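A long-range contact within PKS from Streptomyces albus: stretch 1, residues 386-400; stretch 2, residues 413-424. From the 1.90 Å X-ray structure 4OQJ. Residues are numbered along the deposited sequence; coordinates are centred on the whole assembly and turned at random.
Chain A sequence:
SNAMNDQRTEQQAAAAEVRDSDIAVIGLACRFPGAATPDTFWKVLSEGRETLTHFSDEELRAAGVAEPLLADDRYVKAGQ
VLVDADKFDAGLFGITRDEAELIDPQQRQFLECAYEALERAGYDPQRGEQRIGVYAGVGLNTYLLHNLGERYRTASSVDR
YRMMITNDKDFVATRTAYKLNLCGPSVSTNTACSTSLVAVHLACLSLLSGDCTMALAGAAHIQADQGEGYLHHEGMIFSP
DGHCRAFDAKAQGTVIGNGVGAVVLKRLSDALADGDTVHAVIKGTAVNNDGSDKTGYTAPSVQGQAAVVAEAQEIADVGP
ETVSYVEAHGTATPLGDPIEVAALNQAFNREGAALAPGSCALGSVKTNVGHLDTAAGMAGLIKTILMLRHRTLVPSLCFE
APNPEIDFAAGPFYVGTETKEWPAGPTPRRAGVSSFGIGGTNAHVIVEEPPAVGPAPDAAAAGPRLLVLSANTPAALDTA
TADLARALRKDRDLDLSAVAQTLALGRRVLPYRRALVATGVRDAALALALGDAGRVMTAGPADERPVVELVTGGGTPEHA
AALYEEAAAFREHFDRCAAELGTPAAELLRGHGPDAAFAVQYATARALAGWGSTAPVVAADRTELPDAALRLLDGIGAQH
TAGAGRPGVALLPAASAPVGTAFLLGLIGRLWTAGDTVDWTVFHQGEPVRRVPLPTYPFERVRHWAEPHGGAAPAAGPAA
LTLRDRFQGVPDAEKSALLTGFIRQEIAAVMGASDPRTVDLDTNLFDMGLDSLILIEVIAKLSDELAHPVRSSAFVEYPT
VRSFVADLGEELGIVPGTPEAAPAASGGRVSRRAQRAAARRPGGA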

# COMPACT_ATOMS: atom_id res chain seq x y z
N LEU A 386 -12.85 21.13 4.08
CA LEU A 386 -13.08 22.46 4.65
C LEU A 386 -14.36 23.10 4.11
O LEU A 386 -15.11 23.73 4.86
CB LEU A 386 -11.87 23.37 4.39
CG LEU A 386 -10.60 22.93 5.13
CD1 LEU A 386 -9.38 23.67 4.62
CD2 LEU A 386 -10.74 23.17 6.64
N MSE A 387 -14.60 22.96 2.81
CA MSE A 387 -15.82 23.47 2.19
C MSE A 387 -17.05 22.90 2.87
O MSE A 387 -18.01 23.62 3.13
CB MSE A 387 -15.87 23.13 0.70
CG MSE A 387 -14.88 23.85 -0.17
SE MSE A 387 -14.85 23.04 -1.96
CE MSE A 387 -16.67 23.41 -2.51
N LEU A 388 -17.01 21.58 3.12
CA LEU A 388 -18.13 20.85 3.70
C LEU A 388 -18.36 21.26 5.15
O LEU A 388 -19.49 21.43 5.59
CB LEU A 388 -17.90 19.34 3.62
CG LEU A 388 -18.13 18.66 2.27
CD1 LEU A 388 -17.51 17.26 2.27
CD2 LEU A 388 -19.61 18.59 1.96
N ARG A 389 -17.26 21.38 5.91
CA ARG A 389 -17.36 21.76 7.30
C ARG A 389 -17.89 23.19 7.41
O ARG A 389 -18.65 23.49 8.32
CB ARG A 389 -16.00 21.64 8.02
CG ARG A 389 -16.17 21.60 9.53
CD ARG A 389 -14.87 21.64 10.35
NE ARG A 389 -15.19 21.44 11.77
CZ ARG A 389 -14.47 21.89 12.80
NH1 ARG A 389 -13.35 22.58 12.60
NH2 ARG A 389 -14.88 21.65 14.04
N HIS A 390 -17.49 24.06 6.49
CA HIS A 390 -17.94 25.44 6.49
C HIS A 390 -19.27 25.65 5.74
O HIS A 390 -19.80 26.76 5.74
CB HIS A 390 -16.87 26.35 5.85
CG HIS A 390 -15.72 26.66 6.74
ND1 HIS A 390 -14.50 26.02 6.65
CD2 HIS A 390 -15.58 27.57 7.75
CE1 HIS A 390 -13.68 26.49 7.57
NE2 HIS A 390 -14.31 27.44 8.24
N ARG A 391 -19.79 24.60 5.10
CA ARG A 391 -20.98 24.71 4.24
C ARG A 391 -20.87 25.91 3.31
O ARG A 391 -21.78 26.74 3.17
CB ARG A 391 -22.26 24.77 5.09
CG ARG A 391 -22.68 23.39 5.62
CD ARG A 391 -22.86 23.35 7.14
NE ARG A 391 -24.20 23.79 7.56
CZ ARG A 391 -25.21 22.99 7.88
NH1 ARG A 391 -25.09 21.66 7.82
NH2 ARG A 391 -26.37 23.51 8.25
N THR A 392 -19.71 25.97 2.66
CA THR A 392 -19.35 27.09 1.82
C THR A 392 -18.64 26.61 0.55
O THR A 392 -17.65 25.88 0.62
CB THR A 392 -18.44 28.05 2.59
OG1 THR A 392 -19.13 28.53 3.76
CG2 THR A 392 -18.01 29.21 1.73
N LEU A 393 -19.17 27.00 -0.60
CA LEU A 393 -18.49 26.76 -1.86
C LEU A 393 -17.44 27.84 -2.05
O LEU A 393 -17.64 28.96 -1.58
CB LEU A 393 -19.48 26.77 -3.03
CG LEU A 393 -20.55 25.68 -3.10
CD1 LEU A 393 -21.55 25.99 -4.23
CD2 LEU A 393 -19.94 24.31 -3.30
N VAL A 394 -16.35 27.51 -2.74
CA VAL A 394 -15.30 28.47 -3.05
C VAL A 394 -14.94 28.45 -4.54
O VAL A 394 -15.25 27.48 -5.24
CB VAL A 394 -14.02 28.22 -2.22
CG1 VAL A 394 -14.31 28.24 -0.71
CG2 VAL A 394 -13.36 26.89 -2.63
N PRO A 395 -14.29 29.51 -5.04
CA PRO A 395 -13.99 29.62 -6.46
C PRO A 395 -12.95 28.62 -6.95
O PRO A 395 -12.04 28.25 -6.21
CB PRO A 395 -13.45 31.04 -6.62
CG PRO A 395 -13.91 31.78 -5.42
CD PRO A 395 -13.95 30.76 -4.33
N SER A 396 -13.12 28.21 -8.20
CA SER A 396 -12.07 27.63 -9.00
C SER A 396 -11.50 28.79 -9.82
O SER A 396 -12.26 29.53 -10.44
CB SER A 396 -12.62 26.51 -9.89
OG SER A 396 -11.57 25.72 -10.45
N LEU A 397 -10.19 28.98 -9.80
CA LEU A 397 -9.60 30.23 -10.30
C LEU A 397 -9.21 30.17 -11.78
O LEU A 397 -9.16 29.10 -12.39
CB LEU A 397 -8.37 30.58 -9.46
CG LEU A 397 -8.64 30.71 -7.95
CD1 LEU A 397 -7.40 31.17 -7.19
CD2 LEU A 397 -9.82 31.63 -7.64
N CYS A 398 -8.95 31.35 -12.34
CA CYS A 398 -8.52 31.51 -13.73
C CYS A 398 -9.53 30.94 -14.72
O CYS A 398 -9.16 30.49 -15.81
CB CYS A 398 -7.15 30.83 -13.93
SG CYS A 398 -5.84 31.47 -12.85
N PHE A 399 -10.81 30.96 -14.34
CA PHE A 399 -11.89 30.53 -15.23
C PHE A 399 -12.67 31.73 -15.76
O PHE A 399 -13.38 32.40 -15.01
CB PHE A 399 -12.85 29.59 -14.53
CG PHE A 399 -13.91 29.04 -15.44
CD1 PHE A 399 -13.62 28.02 -16.32
CD2 PHE A 399 -15.19 29.57 -15.44
CE1 PHE A 399 -14.58 27.52 -17.16
CE2 PHE A 399 -16.15 29.08 -16.29
CZ PHE A 399 -15.86 28.06 -17.15
N GLU A 400 -12.57 31.97 -17.07
CA GLU A 400 -13.19 33.14 -17.70
C GLU A 400 -14.23 32.71 -18.71
O GLU A 400 -15.28 33.34 -18.82
CB GLU A 400 -12.13 33.99 -18.39
CG GLU A 400 -11.10 34.55 -17.42
CD GLU A 400 -9.92 35.17 -18.13
OE1 GLU A 400 -9.97 35.31 -19.38
OE2 GLU A 400 -8.93 35.51 -17.44
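Stretch 2, residues 413-424: FYVGTETKEWPA

The centre of the contact is the indole of Trp422, which packs against the end of the stretch 1 helix and the short strand that follows it. Its CA-to-CB bond points toward stretch 1, with chi1 at -171° (t) and chi2 at -27°. Leu393 CD2 lies over one face of the indole, 3.9 Å from the centroid of the Trp422 five-membered ring and 19° off its normal, a CH-pi contact. The last helical turn supplies further packing: Leu388 CD2 approaches Trp422 CH2 to 3.4 Å, and CB of Met387, a selenomethionine, lies 3.8 Å from Trp422 CZ3. Leu393 (chi1 m, chi2 t) extends the apolar patch through its other methyl, with CD1 4.0 Å from Lys420 CE and 4.3 Å from Pro423 CD.

A second, smaller apolar cluster forms where stretch 2 begins. The CA-to-CB bond of Val415, in the strand 413-415, points toward stretch 1, with chi1 at 180° (t); Val415 CB stands 3.8 Å from the centroid of the Phe399 ring, only 5° off the normal, and its CG1 is 3.9 Å from Ser396 CB. Thr417 CG2 also reaches the phenyl group, 3.9 Å from Phe399 CD2.

Beside the Trp422 cluster the two backbones run antiparallel. Arg391, with positive phi (46/49), turns the chain out of the helix, and Thr392 and Leu393 then adopt extended conformations beside Lys420 and Glu421. Leu393 and Lys420 form the hydrogen-bonded pair: Leu393 N donates to Lys420 O at 2.8 Å, and Lys420 N donates to Leu393 O at 3.1 Å. Their side chains share one face of this short ladder. Thr392 and Glu421 form the adjoining non-hydrogen-bonded pair, CA to CA 4.6 Å, and their side chains diverge. The pairing is extended by Trp422 N, which donates to Arg391 O at 2.9 Å in a nearly linear bond (172°) and so fixes the backbone from which the indole projects. Beyond Leu393 the regular ladder gives way to loop, but Thr419 CA makes a CH···O contact of 3.2 Å with Leu393 O, and Ser396 N donates to Gly416 O at 2.9 Å, holding the chains together near Val415.

Toward the solvent, Thr419 OG1 comes within 3.1 Å of Pro395 CD, at the CD–CG edge of the proline ring, while Thr392 CG2 meets Thr419 CG2 at 3.8 Å. Thr392 OG1 bonds back to His390 O (2.7 Å), and Lys420 NZ forms a long salt bridge with Glu418 OE2 (3.7 Å), so these polar ends are engaged within their own stretches.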

# COMPACT_ATOMS: atom_id res chain seq x y z
N PHE A 413 -22.56 19.44 -14.68
CA PHE A 413 -21.45 20.22 -14.14
C PHE A 413 -21.37 21.65 -14.65
O PHE A 413 -21.77 21.97 -15.76
CB PHE A 413 -20.13 19.50 -14.42
CG PHE A 413 -20.11 18.13 -13.84
CD1 PHE A 413 -20.07 17.97 -12.46
CD2 PHE A 413 -20.22 17.01 -14.65
CE1 PHE A 413 -20.09 16.72 -11.90
CE2 PHE A 413 -20.24 15.75 -14.09
CZ PHE A 413 -20.18 15.60 -12.71
N TYR A 414 -20.85 22.51 -13.78
CA TYR A 414 -20.53 23.88 -14.10
C TYR A 414 -19.37 24.27 -13.18
O TYR A 414 -19.25 23.74 -12.06
CB TYR A 414 -21.75 24.81 -13.90
CG TYR A 414 -21.99 25.14 -12.44
CD1 TYR A 414 -22.70 24.28 -11.60
CD2 TYR A 414 -21.49 26.32 -11.89
CE1 TYR A 414 -22.91 24.59 -10.26
CE2 TYR A 414 -21.69 26.64 -10.56
CZ TYR A 414 -22.39 25.78 -9.75
OH TYR A 414 -22.57 26.12 -8.43
N VAL A 415 -18.53 25.18 -13.63
CA VAL A 415 -17.39 25.61 -12.84
C VAL A 415 -17.80 26.75 -11.90
O VAL A 415 -18.12 27.84 -12.34
CB VAL A 415 -16.23 26.07 -13.74
CG1 VAL A 415 -15.04 26.51 -12.90
CG2 VAL A 415 -15.83 24.94 -14.69
N GLY A 416 -17.81 26.48 -10.60
CA GLY A 416 -18.15 27.50 -9.62
C GLY A 416 -17.02 28.50 -9.44
O GLY A 416 -15.86 28.10 -9.27
N THR A 417 -17.34 29.78 -9.48
CA THR A 417 -16.33 30.83 -9.37
C THR A 417 -16.63 31.82 -8.23
O THR A 417 -16.11 32.92 -8.22
CB THR A 417 -16.20 31.63 -10.68
OG1 THR A 417 -17.47 32.18 -11.03
CG2 THR A 417 -15.72 30.74 -11.81
N GLU A 418 -17.46 31.40 -7.27
CA GLU A 418 -17.88 32.31 -6.19
C GLU A 418 -17.72 31.67 -4.83
O GLU A 418 -17.93 30.47 -4.66
CB GLU A 418 -19.35 32.72 -6.34
CG GLU A 418 -19.91 32.79 -7.74
CD GLU A 418 -21.44 32.84 -7.73
OE1 GLU A 418 -21.99 33.82 -7.18
OE2 GLU A 418 -22.08 31.90 -8.26
N THR A 419 -17.37 32.49 -3.85
CA THR A 419 -17.48 32.06 -2.48
C THR A 419 -18.90 32.34 -2.01
O THR A 419 -19.34 33.49 -2.00
CB THR A 419 -16.47 32.75 -1.56
OG1 THR A 419 -15.15 32.58 -2.09
CG2 THR A 419 -16.52 32.14 -0.19
N LYS A 420 -19.62 31.30 -1.64
CA LYS A 420 -21.01 31.48 -1.22
C LYS A 420 -21.50 30.28 -0.45
O LYS A 420 -20.86 29.22 -0.46
CB LYS A 420 -21.90 31.71 -2.44
CG LYS A 420 -21.95 30.54 -3.41
CD LYS A 420 -23.11 30.71 -4.37
CE LYS A 420 -23.29 29.48 -5.23
NZ LYS A 420 -24.32 29.69 -6.27
N GLU A 421 -22.65 30.44 0.19
CA GLU A 421 -23.23 29.36 0.95
C GLU A 421 -23.44 28.17 0.03
O GLU A 421 -23.83 28.31 -1.13
CB GLU A 421 -24.56 29.75 1.61
CG GLU A 421 -25.06 28.69 2.60
CD GLU A 421 -26.49 28.91 3.05
OE1 GLU A 421 -27.02 30.03 2.87
OE2 GLU A 421 -27.10 27.95 3.58
N TRP A 422 -23.14 26.99 0.57
CA TRP A 422 -23.37 25.74 -0.11
C TRP A 422 -24.84 25.40 0.14
O TRP A 422 -25.22 25.13 1.28
CB TRP A 422 -22.42 24.67 0.44
CG TRP A 422 -22.39 23.38 -0.31
CD1 TRP A 422 -23.39 22.83 -1.06
CD2 TRP A 422 -21.29 22.48 -0.38
NE1 TRP A 422 -22.98 21.63 -1.60
CE2 TRP A 422 -21.69 21.40 -1.20
CE3 TRP A 422 -20.00 22.47 0.16
CZ2 TRP A 422 -20.84 20.32 -1.47
CZ3 TRP A 422 -19.17 21.41 -0.11
CH2 TRP A 422 -19.59 20.35 -0.93
N PRO A 423 -25.69 25.46 -0.91
CA PRO A 423 -27.12 25.29 -0.65
C PRO A 423 -27.45 23.93 -0.05
O PRO A 423 -26.83 22.92 -0.40
CB PRO A 423 -27.76 25.45 -2.04
CG PRO A 423 -26.73 26.14 -2.87
CD PRO A 423 -25.42 25.66 -2.35
N ALA A 424 -28.40 23.91 0.88
CA ALA A 424 -28.91 22.66 1.42
C ALA A 424 -29.65 21.88 0.33
O ALA A 424 -30.15 22.47 -0.63
CB ALA A 424 -29.83 22.94 2.60